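Local coordinates for protein SSD1 (Saccharomyces cerevisiae S288C, PDB 7AM1) that binds mRNA and represses its translation as a non-enzymatic pseudonuclease of the RNase II family, and is implicated in control of the G1 phase, at residues Thr175-Lys178 with Asn179-Glu183; Gln740-Ser744 with Ser745-Phe749; Asn804-Lys807 with Asn808-Arg811. All coordinates share one frame; numbering follows the deposited sequence. Where two conformers were deposited one is given.

Contact 1 (Thr175-Lys178 with Asn179-Glu183)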
loop_
_atom_site.group_PDB
_atom_site.type_symbol
_atom_site.label_atom_id
_atom_site.label_comp_id
_atom_site.label_asym_id
_atom_site.label_seq_id
_atom_site.Cartn_x
_atom_site.Cartn_y
_atom_site.Cartn_z
ATOM N N THR A 175 -14.232 -26.598 -1.157
ATOM C CA THR A 175 -13.917 -26.180 0.207
ATOM C C THR A 175 -12.560 -25.485 0.291
ATOM O O THR A 175 -12.430 -24.427 0.917
ATOM C CB THR A 175 -13.964 -27.391 1.142
ATOM O OG1 THR A 175 -15.301 -27.904 1.173
ATOM C CG2 THR A 175 -13.527 -27.017 2.559
ATOM N N GLN A 176 -11.531 -26.069 -0.330
ATOM C CA GLN A 176 -10.194 -25.484 -0.254
ATOM C C GLN A 176 -10.159 -24.102 -0.896
ATOM O O GLN A 176 -9.527 -23.176 -0.372
ATOM C CB GLN A 176 -9.183 -26.416 -0.925
ATOM C CG GLN A 176 -7.732 -25.960 -0.843
ATOM C CD GLN A 176 -7.248 -25.796 0.587
ATOM O OE1 GLN A 176 -6.688 -24.759 0.951
ATOM N NE2 GLN A 176 -7.460 -26.821 1.407
ATOM N N LYS A 177 -10.830 -23.945 -2.037
ATOM C CA LYS A 177 -10.836 -22.657 -2.720
ATOM C C LYS A 177 -11.555 -21.607 -1.885
ATOM O O LYS A 177 -11.063 -20.485 -1.718
ATOM C CB LYS A 177 -11.491 -22.808 -4.092
ATOM C CG LYS A 177 -11.552 -21.525 -4.901
ATOM C CD LYS A 177 -10.176 -20.893 -5.016
ATOM C CE LYS A 177 -10.157 -19.738 -5.996
ATOM N NZ LYS A 177 -8.808 -19.103 -6.039
ATOM N N LYS A 178 -12.727 -21.961 -1.353
ATOM C CA LYS A 178 -13.442 -21.073 -0.443
ATOM C C LYS A 178 -12.554 -20.674 0.728
ATOM O O LYS A 178 -12.460 -19.492 1.075
ATOM C CB LYS A 178 -14.721 -21.764 0.035
ATOM C CG LYS A 178 -15.564 -20.954 0.998
ATOM C CD LYS A 178 -16.911 -21.633 1.272
ATOM C CE LYS A 178 -17.905 -21.393 0.143
ATOM N NZ LYS A 178 -19.297 -21.763 0.525
ATOM N N ASN A 179 -11.856 -21.645 1.321
ATOM C CA ASN A 179 -10.990 -21.349 2.458
ATOM C C ASN A 179 -9.886 -20.377 2.072
ATOM O O ASN A 179 -9.630 -19.399 2.785
ATOM C CB ASN A 179 -10.374 -22.635 3.006
ATOM C CG ASN A 179 -11.363 -23.480 3.759
ATOM O OD1 ASN A 179 -12.538 -23.125 3.897
ATOM N ND2 ASN A 179 -10.890 -24.611 4.258
ATOM N N ASP A 180 -9.220 -20.629 0.940
ATOM C CA ASP A 180 -8.145 -19.747 0.500
ATOM C C ASP A 180 -8.667 -18.353 0.182
ATOM O O ASP A 180 -8.025 -17.353 0.518
ATOM C CB ASP A 180 -7.446 -20.340 -0.724
ATOM C CG ASP A 180 -6.625 -21.573 -0.395
ATOM O OD1 ASP A 180 -6.388 -21.841 0.805
ATOM O OD2 ASP A 180 -6.215 -22.275 -1.347
ATOM N N ASP A 181 -9.840 -18.268 -0.452
ATOM C CA ASP A 181 -10.393 -16.974 -0.840
ATOM C C ASP A 181 -10.661 -16.096 0.376
ATOM O O ASP A 181 -10.389 -14.890 0.352
ATOM C CB ASP A 181 -11.682 -17.173 -1.639
ATOM C CG ASP A 181 -11.426 -17.485 -3.105
ATOM O OD1 ASP A 181 -10.259 -17.388 -3.548
ATOM O OD2 ASP A 181 -12.397 -17.841 -3.811
ATOM N N VAL A 182 -11.218 -16.671 1.445
ATOM C CA VAL A 182 -11.540 -15.863 2.618
ATOM C C VAL A 182 -10.286 -15.177 3.145
ATOM O O VAL A 182 -10.324 -14.016 3.568
ATOM C CB VAL A 182 -12.211 -16.724 3.705
ATOM C CG1 VAL A 182 -12.495 -15.886 4.948
ATOM C CG2 VAL A 182 -13.512 -17.325 3.190
ATOM N N GLU A 183 -9.150 -15.877 3.118
ATOM C CA GLU A 183 -7.901 -15.271 3.568
ATOM C C GLU A 183 -7.372 -14.263 2.554
ATOM O O GLU A 183 -7.080 -13.114 2.903
ATOM C CB GLU A 183 -6.856 -16.347 3.856
ATOM C CG GLU A 183 -7.213 -17.256 5.021
ATOM C CD GLU A 183 -6.177 -18.334 5.250
ATOM O OE1 GLU A 183 -5.576 -18.805 4.264
ATOM O OE2 GLU A 183 -5.926 -18.676 6.423
#

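Contact 2 (Gln740-Ser744 with Ser745-Phe749)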
loop_
_atom_site.group_PDB
_atom_site.type_symbol
_atom_site.label_atom_id
_atom_site.label_comp_id
_atom_site.label_asym_id
_atom_site.label_seq_id
_atom_site.Cartn_x
_atom_site.Cartn_y
_atom_site.Cartn_z
ATOM N N GLN A 740 -17.607 -4.272 -9.766
ATOM C CA GLN A 740 -17.490 -5.231 -10.853
ATOM C C GLN A 740 -18.484 -6.362 -10.623
ATOM O O GLN A 740 -18.724 -6.767 -9.482
ATOM C CB GLN A 740 -16.069 -5.806 -10.957
ATOM C CG GLN A 740 -15.026 -4.861 -11.561
ATOM C CD GLN A 740 -15.260 -4.592 -13.037
ATOM O OE1 GLN A 740 -14.907 -5.400 -13.897
ATOM N NE2 GLN A 740 -15.869 -3.457 -13.335
ATOM N N VAL A 741 -19.037 -6.883 -11.712
ATOM C CA VAL A 741 -19.967 -8.003 -11.666
ATOM C C VAL A 741 -19.344 -9.181 -12.400
ATOM O O VAL A 741 -18.724 -9.014 -13.456
ATOM C CB VAL A 741 -21.332 -7.632 -12.279
ATOM C CG1 VAL A 741 -22.237 -8.847 -12.340
ATOM C CG2 VAL A 741 -21.993 -6.534 -11.463
ATOM N N TYR A 742 -19.502 -10.369 -11.828
ATOM C CA TYR A 742 -18.990 -11.597 -12.410
ATOM C C TYR A 742 -20.123 -12.615 -12.489
ATOM O O TYR A 742 -21.257 -12.350 -12.082
ATOM C CB TYR A 742 -17.811 -12.146 -11.597
ATOM C CG TYR A 742 -16.751 -11.115 -11.272
ATOM C CD1 TYR A 742 -15.860 -10.673 -12.241
ATOM C CD2 TYR A 742 -16.646 -10.579 -9.995
ATOM C CE1 TYR A 742 -14.885 -9.727 -11.944
ATOM C CE2 TYR A 742 -15.681 -9.637 -9.687
ATOM C CZ TYR A 742 -14.800 -9.214 -10.664
ATOM O OH TYR A 742 -13.841 -8.273 -10.357
ATOM N N GLU A 743 -19.796 -13.797 -13.014
ATOM C CA GLU A 743 -20.806 -14.821 -13.255
ATOM C C GLU A 743 -21.433 -15.342 -11.964
ATOM O O GLU A 743 -22.619 -15.695 -11.952
ATOM C CB GLU A 743 -20.180 -15.968 -14.055
ATOM C CG GLU A 743 -18.961 -16.594 -13.404
ATOM C CD GLU A 743 -18.529 -17.869 -14.095
ATOM O OE1 GLU A 743 -19.078 -18.173 -15.178
ATOM O OE2 GLU A 743 -17.643 -18.565 -13.553
ATOM N N SER A 744 -20.669 -15.411 -10.871
ATOM C CA SER A 744 -21.211 -15.959 -9.630
ATOM C C SER A 744 -20.749 -15.158 -8.417
ATOM O O SER A 744 -20.765 -15.678 -7.294
ATOM C CB SER A 744 -20.827 -17.447 -9.518
ATOM O OG SER A 744 -21.287 -18.036 -8.313
ATOM N N SER A 745 -20.375 -13.898 -8.609
ATOM C CA SER A 745 -19.880 -13.050 -7.533
ATOM C C SER A 745 -19.853 -11.624 -8.059
ATOM O O SER A 745 -20.082 -11.375 -9.244
ATOM C CB SER A 745 -18.493 -13.485 -7.058
ATOM O OG SER A 745 -17.545 -13.422 -8.112
ATOM N N PHE A 746 -19.585 -10.686 -7.158
ATOM C CA PHE A 746 -19.408 -9.302 -7.564
ATOM C C PHE A 746 -18.628 -8.576 -6.481
ATOM O O PHE A 746 -18.678 -8.948 -5.306
ATOM C CB PHE A 746 -20.749 -8.603 -7.841
ATOM C CG PHE A 746 -21.714 -8.605 -6.675
ATOM C CD1 PHE A 746 -22.528 -9.702 -6.427
ATOM C CD2 PHE A 746 -21.829 -7.496 -5.851
ATOM C CE1 PHE A 746 -23.429 -9.701 -5.369
ATOM C CE2 PHE A 746 -22.728 -7.487 -4.785
ATOM C CZ PHE A 746 -23.529 -8.596 -4.547
ATOM N N ASP A 747 -17.905 -7.541 -6.896
ATOM C CA ASP A 747 -17.096 -6.742 -5.990
ATOM C C ASP A 747 -17.857 -5.493 -5.570
ATOM O O ASP A 747 -18.550 -4.866 -6.380
ATOM C CB ASP A 747 -15.766 -6.355 -6.643
ATOM C CG ASP A 747 -14.928 -7.564 -7.011
ATOM O OD1 ASP A 747 -15.137 -8.633 -6.394
ATOM O OD2 ASP A 747 -14.064 -7.446 -7.910
ATOM N N VAL A 748 -17.730 -5.145 -4.297
ATOM C CA VAL A 748 -18.304 -3.927 -3.749
ATOM C C VAL A 748 -17.178 -3.169 -3.068
ATOM O O VAL A 748 -16.205 -3.764 -2.593
ATOM C CB VAL A 748 -19.451 -4.213 -2.754
ATOM C CG1 VAL A 748 -20.604 -4.926 -3.450
ATOM C CG2 VAL A 748 -18.944 -5.041 -1.582
ATOM N N PHE A 749 -17.302 -1.851 -3.024
ATOM C CA PHE A 749 -16.383 -1.051 -2.233
ATOM C C PHE A 749 -17.193 -0.127 -1.341
ATOM O O PHE A 749 -18.341 0.221 -1.636
ATOM C CB PHE A 749 -15.380 -0.272 -3.106
ATOM C CG PHE A 749 -15.995 0.788 -3.956
ATOM C CD1 PHE A 749 -16.731 0.453 -5.078
ATOM C CD2 PHE A 749 -15.806 2.123 -3.653
ATOM C CE1 PHE A 749 -17.292 1.430 -5.873
ATOM C CE2 PHE A 749 -16.365 3.108 -4.439
ATOM C CZ PHE A 749 -17.109 2.762 -5.556
#

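Contact 3 (Asn804-Lys807 with Asn808-Arg811)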
loop_
_atom_site.group_PDB
_atom_site.type_symbol
_atom_site.label_atom_id
_atom_site.label_comp_id
_atom_site.label_asym_id
_atom_site.label_seq_id
_atom_site.Cartn_x
_atom_site.Cartn_y
_atom_site.Cartn_z
ATOM N N ASN A 804 -15.227 -23.540 10.745
ATOM C CA ASN A 804 -15.056 -24.289 11.983
ATOM C C ASN A 804 -14.065 -23.610 12.917
ATOM O O ASN A 804 -14.147 -23.779 14.139
ATOM C CB ASN A 804 -14.587 -25.708 11.659
ATOM C CG ASN A 804 -15.039 -26.722 12.684
ATOM O OD1 ASN A 804 -16.204 -26.746 13.082
ATOM N ND2 ASN A 804 -14.115 -27.574 13.119
ATOM N N SER A 805 -13.136 -22.837 12.368
ATOM C CA SER A 805 -12.132 -22.124 13.147
ATOM C C SER A 805 -12.534 -20.689 13.466
ATOM O O SER A 805 -11.743 -19.959 14.072
ATOM C CB SER A 805 -10.794 -22.137 12.401
ATOM O OG SER A 805 -10.885 -21.405 11.193
ATOM N N ILE A 806 -13.740 -20.267 13.083
ATOM C CA ILE A 806 -14.190 -18.921 13.407
ATOM C C ILE A 806 -14.502 -18.833 14.890
ATOM O O ILE A 806 -15.280 -19.634 15.428
ATOM C CB ILE A 806 -15.428 -18.548 12.572
ATOM C CG1 ILE A 806 -15.063 -18.417 11.096
ATOM C CG2 ILE A 806 -16.078 -17.281 13.119
ATOM C CD1 ILE A 806 -16.273 -18.178 10.210
ATOM N N LYS A 807 -13.874 -17.873 15.566
ATOM C CA LYS A 807 -14.089 -17.684 16.995
ATOM C C LYS A 807 -15.316 -16.822 17.277
ATOM O O LYS A 807 -15.933 -16.960 18.339
ATOM C CB LYS A 807 -12.830 -17.087 17.625
ATOM C CG LYS A 807 -11.617 -18.012 17.524
ATOM C CD LYS A 807 -10.639 -17.787 18.667
ATOM C CE LYS A 807 -9.459 -18.754 18.600
ATOM N NZ LYS A 807 -8.526 -18.445 17.473
ATOM N N ASN A 808 -15.639 -15.880 16.393
ATOM C CA ASN A 808 -16.781 -14.983 16.583
ATOM C C ASN A 808 -17.936 -15.481 15.718
ATOM O O ASN A 808 -18.243 -14.932 14.661
ATOM C CB ASN A 808 -16.382 -13.544 16.261
ATOM C CG ASN A 808 -15.866 -13.373 14.834
ATOM O OD1 ASN A 808 -15.143 -14.224 14.304
ATOM N ND2 ASN A 808 -16.198 -12.240 14.226
ATOM N N LYS A 809 -18.612 -16.523 16.203
ATOM C CA LYS A 809 -19.597 -17.222 15.388
ATOM C C LYS A 809 -20.990 -16.595 15.405
ATOM O O LYS A 809 -21.796 -16.908 14.524
ATOM C CB LYS A 809 -19.735 -18.677 15.857
ATOM C CG LYS A 809 -18.498 -19.542 15.643
ATOM C CD LYS A 809 -18.857 -21.019 15.675
ATOM C CE LYS A 809 -17.658 -21.892 15.326
ATOM N NZ LYS A 809 -16.641 -21.841 16.407
ATOM N N PHE A 810 -21.289 -15.688 16.330
ATOM C CA PHE A 810 -22.670 -15.256 16.504
ATOM C C PHE A 810 -23.031 -14.146 15.524
ATOM O O PHE A 810 -22.291 -13.169 15.368
ATOM C CB PHE A 810 -22.911 -14.767 17.933
ATOM C CG PHE A 810 -24.242 -14.094 18.110
ATOM C CD1 PHE A 810 -25.414 -14.831 18.059
ATOM C CD2 PHE A 810 -24.321 -12.727 18.297
ATOM C CE1 PHE A 810 -26.641 -14.218 18.203
ATOM C CE2 PHE A 810 -25.544 -12.105 18.441
ATOM C CZ PHE A 810 -26.705 -12.851 18.393
ATOM N N ARG A 811 -24.165 -14.322 14.840
ATOM C CA ARG A 811 -24.722 -13.315 13.947
ATOM C C ARG A 811 -26.185 -13.092 14.296
ATOM O O ARG A 811 -26.968 -14.047 14.350
ATOM C CB ARG A 811 -24.615 -13.725 12.472
ATOM C CG ARG A 811 -23.259 -13.487 11.831
ATOM C CD ARG A 811 -22.351 -14.683 11.993
ATOM N NE ARG A 811 -21.350 -14.731 10.934
ATOM C CZ ARG A 811 -20.457 -15.704 10.792
ATOM N NH1 ARG A 811 -20.435 -16.717 11.648
ATOM N NH2 ARG A 811 -19.587 -15.658 9.791
HETATM O O HOH W 1 -18.492 -17.530 18.795
#

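Contact 1 (Thr175-Lys178 with Asn179-Glu183)
Lys177 reaches along helix 175-186 to Asp181, one turn further on, where its ammonium forms a long salt bridge: NZ of Lys177 stands 3.4 Å from OD1 of Asp181, so the hydrogen bond within it is weak. The lysine leaves the main chain with CG anti to the backbone N (chi1 -180°), and a bend at chi2 of 53° brings the chain back toward Asp181, so that the extended outer methylenes pass slantwise beside the acid. CE of Lys177 also comes within 3.4 Å of Asp181 OD1. OD2 of the same carboxylate is salt-bridged to Arg173, and the two positive charges beside it would probably favour the ionised acid. With an alanine in place of Lys177, the OD1 branch of Asp181 would probably lose the charge on this side and the methylenes that lie against it, and the carboxylate would depend more heavily on Arg173. Asn179 and Thr175 lie side by side and point the same way, with ND2 of Asn179 4.0 Å from CG2 of Thr175. The first torsion of Asn179, chi1 -73°, keeps CG beside its own backbone N and 3.2 Å from the carbonyl O of Thr175. Both ends of the amide are used, OD1 taking the N-H of Tyr802 and ND2 giving to the carbonyl of Lys800, which fixes its rotation. Beneath these side chains run regular helical bonds, among them Asp181 N to Lys177 O at 2.8 Å and Val182 N to Lys178 O at 3.1 Å. CG2 of Val182 rests 3.2 Å from that same Lys178 O. The buried Lys178 extends away from the helix to salt bridges with Asp795 and Glu796, in the segment after strand 777-782, and to the carbonyl of Asp762, while Val182 packs on Cys903 and Thr905 and so seats the helix against strand 903-908.

Contact 2 (Gln740-Ser744 with Ser745-Phe749)
Gln740 and Asp747 form an antiparallel hydrogen-bonded pair, Val741 and Phe746 the non-hydrogen-bonded pair next to it, and the chain reverses through Glu743 and Ser744. The N-H of Asp747 gives to the carbonyl O of Gln740 at 2.8 Å, and the turn is closed by Tyr742 N bonded to Ser745 O, also at 2.8 Å but less straight, with 143° at the hydrogen. The main side-chain link spans the turn: Tyr742 OH donates to Asp747 OD2 over a short 2.6 Å. The hydroxyl arrives from above the carboxylate plane, 42° out of it, and the ring and carboxylate planes stand 66° apart. Asp747 sits at the edge of the ring, its OD2 only 3.3 Å from CE2 of Tyr742. With CG beside its backbone N, Tyr742 lays its ring back along the second strand rather than out past the turn, and CD2 comes 3.5 Å from the OG of Ser745. That OG is in turn bonded to the carbonyl of Asp154. The other carboxylate oxygen, Asp747 OD1, is salt-bridged to Arg758 on strand 755-760, so the buried acid is held through both oxygens and probably stays ionised. On the face carrying Val741 and Phe746 the contact is apolar and looser: Val741 CG2 lies 4.4 Å from Phe746 CB, and both side chains meet Leu778. Phe746 CB is pressed closer to the backbone, 3.2 Å from Gln740 O, while its ring leads away from the first strand. This is a tight beta hairpin with a two-residue turn, joining strands 732-741 and 745-750, neighbours within a five-stranded antiparallel sheet. The arrangement is consistent with the OB-type fold of the DIS3L2-like C-terminal domain.

Contact 3 (Asn804-Lys807 with Asn808-Arg811)
The carbonyl O of Asn804 lies 3.9 Å from NZ of Lys809, too far to bond. The firm acceptor comes two residues later: NZ of Lys809 donates to Ile806 O at 2.8 Å, almost straight out from the carbonyl, with a C=O...N angle of 167°. The lysine chain runs extended beside this oxygen, its CG 3.2 Å from Ile806 O, and the kink at its last torsion brings the ammonium back onto the same atom. The side chain of Ile806 serves two neighbours. Its CG2 branch crosses Asn808 obliquely, 3.4 Å from OD1, whereas CD1 sits near the plane at the edge of the guanidinium of Arg811, 4.2 Å from NH2. In this one of its two conformers Arg811 also gives NH1 to the carbonyl O of Lys809, from above that carbonyl plane, and NH2 to a salt bridge with Glu896. Lys807 closes the segment. Its carbonyl O meets Lys809 N only weakly, at 3.5 Å, but a water bridges the two, giving to Lys807 O at 2.7 Å and accepting from Lys809 N at 2.8 Å. The N-H of Asn808, buried here, has no partner in the model. The Asn808 side chain, with CG lodged between its backbone N and carbonyl carbon, sends OD1 to the N-H of Val897 and ND2 to the carbonyl of Ala895, as a strand edge would. Further out, Lys807 NZ joins Glu280 and His309, residues of the cold-shock domain 2 region. With phi -101° and psi 78°, the backbone at Asn808 is close to that of an inverse gamma turn, though its direct bond is weak and the water completes the link; it lies in the irregular surface loop between strand 777-782 and helix 814-827, pinned along strand 888-896 of the C-terminal domain.

The three contacts gather round one antiparallel sheet but differ in depth. Contact 2 is buried and belongs to that sheet, joining strands 732-741 and 745-750; contact 1 is a partly buried helix resting on its outer strand 903-908, and contact 3 is a surface loop laid along strand 888-896. Chemistry follows place: a tyrosine-carboxylate bond and apolar packing inside, a long lysine-aspartate salt bridge on the helix, and lysine-to-carbonyl and water-bridged bonds at the surface. Centres of contacts 1 and 2 are about 17 Å apart, those of contacts 1 and 3 about 16 Å. None touch, although contact 1 reaches the segment just ahead of contact 3 through its asparagine amide.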